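PDB 5MU5: DUF115 domain-containing protein from Magnetospirillum magneticum AMB-1, which is a Maf glycosyltransferase involved in flagella formation, probably by attaching sugars to flagellin. Local coordinates for residues M26-R29 with L30-H33; C604-Y607 with Y608-V612; E655-D658 with K659-W663. All coordinates share one frame; numbering follows the deposited sequence.

Interaction 1: residues M26-R29 with L30-H33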
ATOM      1  N   MET A  26      10.244 -21.628 -14.189  1.00 42.05           N
ATOM      2  CA  MET A  26       9.567 -22.770 -13.598  1.00 41.44           C
ATOM      3  C   MET A  26       9.786 -24.007 -14.474  1.00 40.55           C
ATOM      4  O   MET A  26      10.011 -25.121 -13.973  1.00 38.14           O
ATOM      5  CB  MET A  26       8.075 -22.483 -13.480  1.00 43.98           C
ATOM      6  CG  MET A  26       7.289 -23.557 -12.743  1.00 46.34           C
ATOM      7  SD  MET A  26       7.798 -23.710 -11.020  1.00 52.13           S
ATOM      8  CE  MET A  26       7.309 -22.108 -10.368  1.00 48.61           C
ATOM      9  N   GLY A  27       9.715 -23.791 -15.785  1.00 38.94           N
ATOM     10  CA  GLY A  27       9.947 -24.833 -16.767  1.00 40.12           C
ATOM     11  C   GLY A  27      11.343 -25.385 -16.611  1.00 41.69           C
ATOM     12  O   GLY A  27      11.535 -26.598 -16.646  1.00 38.96           O
ATOM     13  N   GLU A  28      12.320 -24.502 -16.396  1.00 43.27           N
ATOM     14  CA  GLU A  28      13.700 -24.963 -16.297  1.00 47.93           C
ATOM     15  C   GLU A  28      13.863 -25.821 -15.039  1.00 46.10           C
ATOM     16  O   GLU A  28      14.511 -26.857 -15.044  1.00 46.67           O
ATOM     17  CB  GLU A  28      14.687 -23.793 -16.328  1.00 49.70           C
ATOM     18  CG  GLU A  28      16.150 -24.209 -16.435  1.00 55.57           C
ATOM     19  CD  GLU A  28      16.436 -25.226 -17.545  1.00 58.42           C
ATOM     20  OE1 GLU A  28      15.925 -25.059 -18.674  1.00 60.78           O
ATOM     21  OE2 GLU A  28      17.190 -26.196 -17.289  1.00 60.12           O
ATOM     22  N   ARG A  29      13.202 -25.415 -13.982  1.00 44.12           N
ATOM     23  CA  ARG A  29      13.248 -26.153 -12.751  1.00 45.44           C
ATOM     24  C   ARG A  29      12.552 -27.517 -12.897  1.00 43.93           C
ATOM     25  O   ARG A  29      13.068 -28.540 -12.453  1.00 44.51           O
ATOM     26  CB  ARG A  29      12.607 -25.305 -11.658  1.00 48.75           C
ATOM     27  CG  ARG A  29      12.759 -25.916 -10.297  1.00 52.92           C
ATOM     28  CD  ARG A  29      12.191 -25.032  -9.225  1.00 54.92           C
ATOM     29  NE  ARG A  29      12.155 -25.775  -7.970  1.00 57.76           N
ATOM     30  CZ  ARG A  29      11.612 -25.314  -6.848  1.00 55.10           C
ATOM     31  NH1 ARG A  29      11.064 -24.100  -6.812  1.00 48.87           N
ATOM     32  NH2 ARG A  29      11.634 -26.075  -5.762  1.00 54.37           N
ATOM     33  N   LEU A  30      11.384 -27.537 -13.521  1.00 41.48           N
ATOM     34  CA  LEU A  30      10.723 -28.806 -13.822  1.00 41.68           C
ATOM     35  C   LEU A  30      11.572 -29.756 -14.677  1.00 40.72           C
ATOM     36  O   LEU A  30      11.546 -30.973 -14.462  1.00 40.89           O
ATOM     37  CB  LEU A  30       9.403 -28.557 -14.547  1.00 41.70           C
ATOM     38  CG  LEU A  30       8.295 -28.041 -13.633  1.00 42.82           C
ATOM     39  CD1 LEU A  30       7.148 -27.450 -14.438  1.00 41.50           C
ATOM     40  CD2 LEU A  30       7.794 -29.166 -12.726  1.00 42.80           C
ATOM     41  N   ARG A  31      12.313 -29.210 -15.640  1.00 38.78           N
ATOM     42  CA  ARG A  31      13.100 -30.025 -16.558  1.00 40.05           C
ATOM     43  C   ARG A  31      14.160 -30.844 -15.817  1.00 41.82           C
ATOM     44  O   ARG A  31      14.371 -31.991 -16.141  1.00 42.14           O
ATOM     45  CB  ARG A  31      13.790 -29.137 -17.619  1.00 40.04           C
ATOM     46  CG  ARG A  31      14.335 -29.882 -18.822  1.00 41.16           C
ATOM     47  CD  ARG A  31      15.071 -28.976 -19.826  1.00 43.07           C
ATOM     48  NE  ARG A  31      16.271 -28.426 -19.200  1.00 43.83           N
ATOM     49  CZ  ARG A  31      17.475 -28.977 -19.233  1.00 44.13           C
ATOM     50  NH1 ARG A  31      17.713 -30.077 -19.946  1.00 46.74           N
ATOM     51  NH2 ARG A  31      18.458 -28.396 -18.570  1.00 44.26           N
ATOM     52  N   VAL A  32      14.824 -30.249 -14.823  1.00 43.84           N
ATOM     53  CA  VAL A  32      15.933 -30.926 -14.129  1.00 46.99           C
ATOM     54  C   VAL A  32      15.553 -31.534 -12.779  1.00 46.64           C
ATOM     55  O   VAL A  32      16.402 -32.087 -12.109  1.00 48.24           O
ATOM     56  CB  VAL A  32      17.158 -29.983 -13.925  1.00 48.05           C
ATOM     57  CG1 VAL A  32      17.719 -29.534 -15.264  1.00 49.48           C
ATOM     58  CG2 VAL A  32      16.806 -28.770 -13.067  1.00 46.17           C
ATOM     59  N   HIS A  33      14.291 -31.436 -12.375  1.00 47.50           N
ATOM     60  CA  HIS A  33      13.888 -31.906 -11.050  1.00 48.50           C
ATOM     61  C   HIS A  33      13.898 -33.430 -10.987  1.00 51.99           C
ATOM     62  O   HIS A  33      13.497 -34.094 -11.936  1.00 52.34           O
ATOM     63  CB  HIS A  33      12.505 -31.364 -10.687  1.00 47.65           C
ATOM     64  CG  HIS A  33      12.043 -31.747  -9.320  1.00 48.90           C
ATOM     65  ND1 HIS A  33      12.574 -31.194  -8.170  1.00 50.36           N
ATOM     66  CD2 HIS A  33      11.086 -32.616  -8.915  1.00 49.44           C
ATOM     67  CE1 HIS A  33      11.972 -31.722  -7.116  1.00 50.09           C
ATOM     68  NE2 HIS A  33      11.063 -32.585  -7.541  1.00 50.39           N
TER
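Arg31 reaches back one helical turn to Glu28, and the two side chains run next to each other, pointing the same way off the surface of the helix. Followed outward, the arginine starts with CB against the Gly27 and Glu28 carbonyl oxygens, each 3.5 Å away. CG then leaves anti to the backbone N (chi1 -165°), and a bend at chi3 (65°) turns the NE edge of the group toward the glutamate. CD passes 4.2 Å from Glu28 OE1, a fringe contact. NE donates to Glu28 OE2 at 3.1 Å and has a weak second bond to OE1. NH2 makes the shorter bond, 2.8 Å to Glu28 OE2, so one carboxylate oxygen takes two nitrogens in a side-on salt bridge. OE2 lies practically in the guanidinium plane and offers NH2 its syn lone pair; the planes of carboxylate and guanidinium are 45° apart. Two donors on OE2 would probably favour the charged carboxylate.

The backbone beneath has Leu30 N bonded to Met26 O at 2.8 Å and Arg31 N to Gly27 O at 2.9 Å. Val32 N has weak bonds to both Glu28 O and Arg29 O. On the inner side Leu30 CD1 lies 4.2 Å from Met26 CG, a light apolar touch.

The helix is thus amphipathic. Its charged pair is exposed, while Met26 and Leu30 pack on Phe19 of helix 9-22 and on Phe154 of helix 154-160. Beyond Val32, the His33 ring meets Phe154 edge-to-face and its NE2 bonds Asp155, joining helix 24-32 to helix 154-160 in the Maf N-terminal region.

Interaction 2: residues C604-Y607 with Y608-V612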
ATOM      1  N   CYS A 604     -17.220  -1.293  -6.765  1.00 41.48           N
ATOM      2  CA  CYS A 604     -18.642  -1.099  -6.430  1.00 42.30           C
ATOM      3  C   CYS A 604     -19.558  -1.774  -7.437  1.00 39.97           C
ATOM      4  O   CYS A 604     -20.371  -2.609  -7.064  1.00 37.66           O
ATOM      5  CB  CYS A 604     -18.991   0.395  -6.324  1.00 44.28           C
ATOM      6  SG  CYS A 604     -18.192   1.192  -4.891  1.00 50.87           S
ATOM      7  N   TYR A 605     -19.415  -1.469  -8.721  1.00 40.49           N
ATOM      8  CA  TYR A 605     -20.305  -2.117  -9.661  1.00 41.69           C
ATOM      9  C   TYR A 605     -20.071  -3.632  -9.756  1.00 42.82           C
ATOM     10  O   TYR A 605     -21.009  -4.387  -9.925  1.00 45.33           O
ATOM     11  CB  TYR A 605     -20.322  -1.427 -11.025  1.00 43.26           C
ATOM     12  CG  TYR A 605     -19.096  -1.505 -11.893  1.00 45.47           C
ATOM     13  CD1 TYR A 605     -18.711  -2.697 -12.522  1.00 43.25           C
ATOM     14  CD2 TYR A 605     -18.371  -0.349 -12.164  1.00 49.54           C
ATOM     15  CE1 TYR A 605     -17.600  -2.731 -13.351  1.00 47.55           C
ATOM     16  CE2 TYR A 605     -17.273  -0.376 -13.001  1.00 53.16           C
ATOM     17  CZ  TYR A 605     -16.893  -1.573 -13.591  1.00 50.28           C
ATOM     18  OH  TYR A 605     -15.798  -1.631 -14.416  1.00 60.14           O
ATOM     19  N   ASP A 606     -18.836  -4.076  -9.593  1.00 42.80           N
ATOM     20  CA  ASP A 606     -18.526  -5.490  -9.703  1.00 43.29           C
ATOM     21  C   ASP A 606     -19.235  -6.282  -8.604  1.00 43.44           C
ATOM     22  O   ASP A 606     -19.734  -7.389  -8.832  1.00 42.11           O
ATOM     23  CB  ASP A 606     -17.019  -5.722  -9.637  1.00 42.68           C
ATOM     24  CG  ASP A 606     -16.671  -7.189  -9.549  1.00 50.38           C
ATOM     25  OD1 ASP A 606     -16.760  -7.906 -10.584  1.00 49.95           O
ATOM     26  OD2 ASP A 606     -16.331  -7.643  -8.418  1.00 54.17           O
ATOM     27  N   TYR A 607     -19.274  -5.703  -7.411  1.00 42.18           N
ATOM     28  CA  TYR A 607     -19.931  -6.320  -6.293  1.00 40.88           C
ATOM     29  C   TYR A 607     -21.424  -6.483  -6.595  1.00 40.89           C
ATOM     30  O   TYR A 607     -21.990  -7.567  -6.423  1.00 38.68           O
ATOM     31  CB  TYR A 607     -19.728  -5.491  -5.013  1.00 42.18           C
ATOM     32  CG  TYR A 607     -20.406  -6.101  -3.811  1.00 44.06           C
ATOM     33  CD1 TYR A 607     -19.752  -7.031  -3.017  1.00 45.67           C
ATOM     34  CD2 TYR A 607     -21.714  -5.776  -3.498  1.00 45.27           C
ATOM     35  CE1 TYR A 607     -20.386  -7.612  -1.926  1.00 50.54           C
ATOM     36  CE2 TYR A 607     -22.356  -6.339  -2.416  1.00 49.60           C
ATOM     37  CZ  TYR A 607     -21.688  -7.256  -1.625  1.00 52.36           C
ATOM     38  OH  TYR A 607     -22.343  -7.823  -0.548  1.00 57.93           O
ATOM     39  N   TYR A 608     -22.057  -5.418  -7.065  1.00 40.48           N
ATOM     40  CA  TYR A 608     -23.510  -5.457  -7.247  1.00 41.40           C
ATOM     41  C   TYR A 608     -24.005  -6.205  -8.487  1.00 41.18           C
ATOM     42  O   TYR A 608     -25.069  -6.835  -8.423  1.00 40.89           O
ATOM     43  CB  TYR A 608     -24.117  -4.057  -7.116  1.00 40.79           C
ATOM     44  CG  TYR A 608     -24.043  -3.540  -5.682  1.00 41.94           C
ATOM     45  CD1 TYR A 608     -24.869  -4.066  -4.701  1.00 44.38           C
ATOM     46  CD2 TYR A 608     -23.145  -2.535  -5.311  1.00 41.00           C
ATOM     47  CE1 TYR A 608     -24.817  -3.603  -3.393  1.00 46.33           C
ATOM     48  CE2 TYR A 608     -23.080  -2.077  -4.011  1.00 41.42           C
ATOM     49  CZ  TYR A 608     -23.919  -2.614  -3.058  1.00 45.84           C
ATOM     50  OH  TYR A 608     -23.882  -2.184  -1.755  1.00 49.01           O
ATOM     51  N   VAL A 609     -23.257  -6.181  -9.598  1.00 39.67           N
ATOM     52  CA  VAL A 609     -23.721  -6.913 -10.789  1.00 43.11           C
ATOM     53  C   VAL A 609     -23.831  -8.430 -10.592  1.00 43.11           C
ATOM     54  O   VAL A 609     -24.685  -9.070 -11.207  1.00 43.68           O
ATOM     55  CB  VAL A 609     -22.867  -6.702 -12.062  1.00 46.72           C
ATOM     56  CG1 VAL A 609     -23.021  -5.307 -12.566  1.00 51.35           C
ATOM     57  CG2 VAL A 609     -21.409  -7.042 -11.828  1.00 47.25           C
ATOM     58  N   LYS A 610     -22.945  -9.009  -9.790  1.00 40.53           N
ATOM     59  CA  LYS A 610     -23.033 -10.431  -9.474  1.00 43.41           C
ATOM     60  C   LYS A 610     -24.260 -10.781  -8.620  1.00 41.22           C
ATOM     61  O   LYS A 610     -24.601 -11.930  -8.507  1.00 40.74           O
ATOM     62  CB  LYS A 610     -21.851 -10.866  -8.619  1.00 44.66           C
ATOM     63  CG  LYS A 610     -20.490 -10.796  -9.239  1.00 43.75           C
ATOM     64  CD  LYS A 610     -19.548 -11.456  -8.251  1.00 43.82           C
ATOM     65  CE  LYS A 610     -18.124 -11.039  -8.511  1.00 45.47           C
ATOM     66  NZ  LYS A 610     -17.869  -9.678  -7.965  1.00 46.08           N
ATOM     67  N   ARG A 611     -24.856  -9.790  -7.976  1.00 39.85           N
ATOM     68  CA  ARG A 611     -25.919 -10.007  -7.002  1.00 41.51           C
ATOM     69  C   ARG A 611     -27.264  -9.462  -7.456  1.00 43.56           C
ATOM     70  O   ARG A 611     -28.266  -9.598  -6.761  1.00 43.23           O
ATOM     71  CB  ARG A 611     -25.505  -9.351  -5.681  1.00 40.30           C
ATOM     72  CG  ARG A 611     -24.341 -10.067  -5.006  1.00 37.84           C
ATOM     73  CD  ARG A 611     -23.832  -9.313  -3.793  1.00 37.57           C
ATOM     74  NE  ARG A 611     -22.772 -10.043  -3.083  1.00 35.78           N
ATOM     75  CZ  ARG A 611     -21.514 -10.169  -3.512  1.00 35.45           C
ATOM     76  NH1 ARG A 611     -21.099  -9.631  -4.659  1.00 33.91           N
ATOM     77  NH2 ARG A 611     -20.644 -10.824  -2.774  1.00 36.65           N
ATOM     78  N   VAL A 612     -27.300  -8.862  -8.638  1.00 46.36           N
ATOM     79  CA  VAL A 612     -28.540  -8.277  -9.116  1.00 48.23           C
ATOM     80  C   VAL A 612     -29.561  -9.355  -9.512  1.00 48.66           C
ATOM     81  O   VAL A 612     -29.222 -10.321 -10.172  1.00 48.27           O
ATOM     82  CB  VAL A 612     -28.278  -7.296 -10.280  1.00 48.59           C
ATOM     83  CG1 VAL A 612     -27.919  -8.033 -11.556  1.00 48.83           C
ATOM     84  CG2 VAL A 612     -29.482  -6.389 -10.480  1.00 49.76           C
TER
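Arg611 lays its guanidinium flat over one face of the Tyr607 ring, the planes only 10° apart and CZ 3.6 Å from the ring centroid: a stack and a cation-pi contact at once. CD adds a CH-pi touch on the same ring, while NH1 turns in to Tyr607 O at 2.9 Å, so the arginine holds both the ring and the carbonyl of one residue. A chi1 of 180° swings the Tyr607 ring away from its own N and sets its edge against the face of Tyr608. This T-shaped pair has planes at 81° and centroids 4.9 Å apart, with CD2 over the centre of the Tyr608 ring. With only a methyl group in place of this ring, as in an alanine here, the guanidinium would probably lose its flat support and the Tyr608 face its edge-on partner.

Against that broad overlap, Asp606 and Lys610 meet at a point, through NZ: it lies 2.6 Å from Asp606 OD2, above the carboxylate plane, and 3.1 Å from Asp606 O. Asp606 is buried, Lys610 partly exposed.

Lys610 NZ and Arg611 NH1 also share Asp208, while Tyr605, Tyr608 and Val609 face helix 618-646. The arrangement is the C-terminal end of helix 589-609 in the Maf helical bundle, where two basic side chains take up the carbonyls of Asp606 and Tyr607.

Interaction 3: residues E655-D658 with K659-W663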
ATOM      1  N   GLU A 655     -10.609  25.751   0.495  1.00 60.50           N
ATOM      2  CA  GLU A 655     -11.400  26.385  -0.553  1.00 64.20           C
ATOM      3  C   GLU A 655     -11.639  25.359  -1.666  1.00 62.10           C
ATOM      4  O   GLU A 655     -12.781  25.153  -2.113  1.00 62.96           O
ATOM      5  CB  GLU A 655     -10.699  27.619  -1.116  1.00 68.75           C
ATOM      6  CG  GLU A 655     -11.545  28.391  -2.126  1.00 75.36           C
ATOM      7  CD  GLU A 655     -10.729  29.318  -3.023  1.00 80.25           C
ATOM      8  OE1 GLU A 655      -9.822  30.013  -2.510  1.00 84.21           O
ATOM      9  OE2 GLU A 655     -10.996  29.352  -4.249  1.00 83.43           O
ATOM     10  N   LEU A 656     -10.561  24.713  -2.102  1.00 56.90           N
ATOM     11  CA  LEU A 656     -10.629  23.700  -3.158  1.00 55.14           C
ATOM     12  C   LEU A 656     -11.599  22.570  -2.812  1.00 53.86           C
ATOM     13  O   LEU A 656     -12.452  22.189  -3.644  1.00 48.47           O
ATOM     14  CB  LEU A 656      -9.247  23.115  -3.417  1.00 53.67           C
ATOM     15  CG  LEU A 656      -9.171  21.899  -4.330  1.00 52.76           C
ATOM     16  CD1 LEU A 656      -9.851  22.146  -5.670  1.00 54.56           C
ATOM     17  CD2 LEU A 656      -7.707  21.574  -4.540  1.00 53.92           C
ATOM     18  N   PHE A 657     -11.455  22.056  -1.587  1.00 52.05           N
ATOM     19  CA  PHE A 657     -12.277  20.960  -1.081  1.00 56.14           C
ATOM     20  C   PHE A 657     -13.743  21.365  -0.989  1.00 54.90           C
ATOM     21  O   PHE A 657     -14.613  20.587  -1.353  1.00 57.41           O
ATOM     22  CB  PHE A 657     -11.774  20.428   0.282  1.00 56.04           C
ATOM     23  CG  PHE A 657     -12.435  19.143   0.701  1.00 59.97           C
ATOM     24  CD1 PHE A 657     -12.105  17.939   0.074  1.00 63.50           C
ATOM     25  CD2 PHE A 657     -13.415  19.129   1.697  1.00 64.54           C
ATOM     26  CE1 PHE A 657     -12.729  16.747   0.429  1.00 63.80           C
ATOM     27  CE2 PHE A 657     -14.028  17.938   2.073  1.00 63.70           C
ATOM     28  CZ  PHE A 657     -13.688  16.746   1.433  1.00 65.46           C
ATOM     29  N   ASP A 658     -14.016  22.569  -0.504  1.00 55.52           N
ATOM     30  CA  ASP A 658     -15.395  23.079  -0.441  1.00 58.94           C
ATOM     31  C   ASP A 658     -16.067  23.123  -1.816  1.00 58.34           C
ATOM     32  O   ASP A 658     -17.235  22.743  -1.959  1.00 57.08           O
ATOM     33  CB  ASP A 658     -15.446  24.476   0.198  1.00 61.55           C
ATOM     34  CG  ASP A 658     -15.387  24.426   1.728  1.00 67.47           C
ATOM     35  OD1 ASP A 658     -15.346  23.303   2.283  1.00 65.57           O
ATOM     36  OD2 ASP A 658     -15.394  25.506   2.377  1.00 70.77           O
ATOM     37  N   LYS A 659     -15.319  23.565  -2.822  1.00 56.96           N
ATOM     38  CA  LYS A 659     -15.853  23.706  -4.172  1.00 57.86           C
ATOM     39  C   LYS A 659     -16.049  22.399  -4.935  1.00 57.47           C
ATOM     40  O   LYS A 659     -17.104  22.221  -5.537  1.00 57.81           O
ATOM     41  CB  LYS A 659     -15.009  24.677  -4.958  1.00 58.18           C
ATOM     42  CG  LYS A 659     -15.117  26.062  -4.367  1.00 60.16           C
ATOM     43  CD  LYS A 659     -14.348  27.057  -5.192  1.00 61.94           C
ATOM     44  CE  LYS A 659     -14.563  28.454  -4.666  1.00 63.63           C
ATOM     45  NZ  LYS A 659     -14.005  29.422  -5.647  1.00 66.74           N
ATOM     46  N   VAL A 660     -15.093  21.469  -4.904  1.00 56.55           N
ATOM     47  CA  VAL A 660     -15.360  20.159  -5.531  1.00 56.55           C
ATOM     48  C   VAL A 660     -16.488  19.447  -4.780  1.00 57.82           C
ATOM     49  O   VAL A 660     -17.294  18.752  -5.387  1.00 61.98           O
ATOM     50  CB  VAL A 660     -14.135  19.233  -5.635  1.00 56.60           C
ATOM     51  CG1 VAL A 660     -13.087  19.857  -6.539  1.00 57.85           C
ATOM     52  CG2 VAL A 660     -13.565  18.886  -4.262  1.00 55.89           C
ATOM     53  N   THR A 661     -16.553  19.644  -3.467  1.00 58.77           N
ATOM     54  CA  THR A 661     -17.629  19.088  -2.636  1.00 59.64           C
ATOM     55  C   THR A 661     -18.974  19.635  -3.081  1.00 60.80           C
ATOM     56  O   THR A 661     -19.932  18.883  -3.179  1.00 61.89           O
ATOM     57  CB  THR A 661     -17.424  19.420  -1.125  1.00 63.43           C
ATOM     58  OG1 THR A 661     -16.294  18.693  -0.616  1.00 61.64           O
ATOM     59  CG2 THR A 661     -18.684  19.083  -0.261  1.00 64.11           C
ATOM     60  N   GLY A 662     -19.036  20.942  -3.339  1.00 59.35           N
ATOM     61  CA  GLY A 662     -20.278  21.599  -3.749  1.00 62.67           C
ATOM     62  C   GLY A 662     -20.593  21.497  -5.239  1.00 63.41           C
ATOM     63  O   GLY A 662     -21.525  22.132  -5.726  1.00 64.55           O
ATOM     64  N   TRP A 663     -19.830  20.679  -5.959  1.00 63.77           N
ATOM     65  CA  TRP A 663     -20.002  20.507  -7.397  1.00 62.81           C
ATOM     66  C   TRP A 663     -21.418  20.000  -7.718  1.00 66.38           C
ATOM     67  O   TRP A 663     -21.780  18.896  -7.336  1.00 65.32           O
ATOM     68  CB  TRP A 663     -18.934  19.531  -7.918  1.00 59.43           C
ATOM     69  CG  TRP A 663     -18.764  19.567  -9.383  1.00 57.22           C
ATOM     70  CD1 TRP A 663     -19.488  18.877 -10.306  1.00 55.28           C
ATOM     71  CD2 TRP A 663     -17.796  20.333 -10.116  1.00 55.26           C
ATOM     72  NE1 TRP A 663     -19.045  19.176 -11.565  1.00 54.71           N
ATOM     73  CE2 TRP A 663     -18.011  20.069 -11.483  1.00 54.63           C
ATOM     74  CE3 TRP A 663     -16.774  21.220  -9.748  1.00 52.87           C
ATOM     75  CZ2 TRP A 663     -17.239  20.658 -12.495  1.00 52.74           C
ATOM     76  CZ3 TRP A 663     -16.016  21.808 -10.752  1.00 53.28           C
ATOM     77  CH2 TRP A 663     -16.255  21.521 -12.111  1.00 52.39           C
TER
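Lys659 lies alongside Glu655, one turn earlier, both chains extended and pointing the same way. Its backbone N bonds Glu655 O at 3.1 Å, and its CG rests against that same oxygen. At the far end NZ stops 3.3 Å from Glu655 OE2 in a weak salt bridge. The other carboxylate oxygen, OE1, is taken by the backbone N of Glu651, so the glutamate is fixed chiefly from its own N-terminal side.

Val660 follows on the inner side of the helix. Its N donates to Leu656 O in an almost straight bond (175° at the hydrogen), and CG1 comes within 4.1 Å of Leu656 CD1. CG2 lies beside Phe657 O. Leu656 and Val660 are both buried.

Thr661 turns back to Phe657. A chi1 of -69° aims the hydroxyl along the helix toward the preceding turn, where OG1 donates to Phe657 O at 2.6 Å. The backbone N of Thr661 bonds the same Phe657 O at 3.0 Å. The two donors arrive from opposite faces of the carbonyl plane. The hydroxyl oxygen also stands 3.6 Å above one face of the Phe657 ring, nearer its rim than its centre.

Gly662 is the first residue to leave helical torsions, yet its N still bonds Asp658 O at 2.9 Å. Just after it, the Trp663 ring meets Trp642 edge-to-face.

Here the short helix 653-661 ends: its final turn is held by i to i+4 backbone bonds, with the threonine hydroxyl doubling one of them. Leu656 and Val660 form the apolar stripe that seats it on Trp642 of helix 618-646 and against helix 242-257, at the C-terminal edge of the Maf helical bundle.

In the fold
The three contacts come in series along the chain, each at the C-terminal part of a helix. Interaction 1, on helix 24-32, belongs to the N-terminal Maf region; interactions 2 and 3, on helices 589-609 and 653-661, both fall within the helical bundle. The centres of interactions 2 and 3 are about 30 Å apart, and helix 618-646 packs against both. Interaction 1 stands apart, its centre about 41 Å from that of interaction 2 and 58 Å from that of interaction 3, across the chain's centre from the latter. The bundle thus meets the rest of the fold at separate places: interaction 2 at Asp208 in the N-terminal region, interaction 3 at helix 242-257.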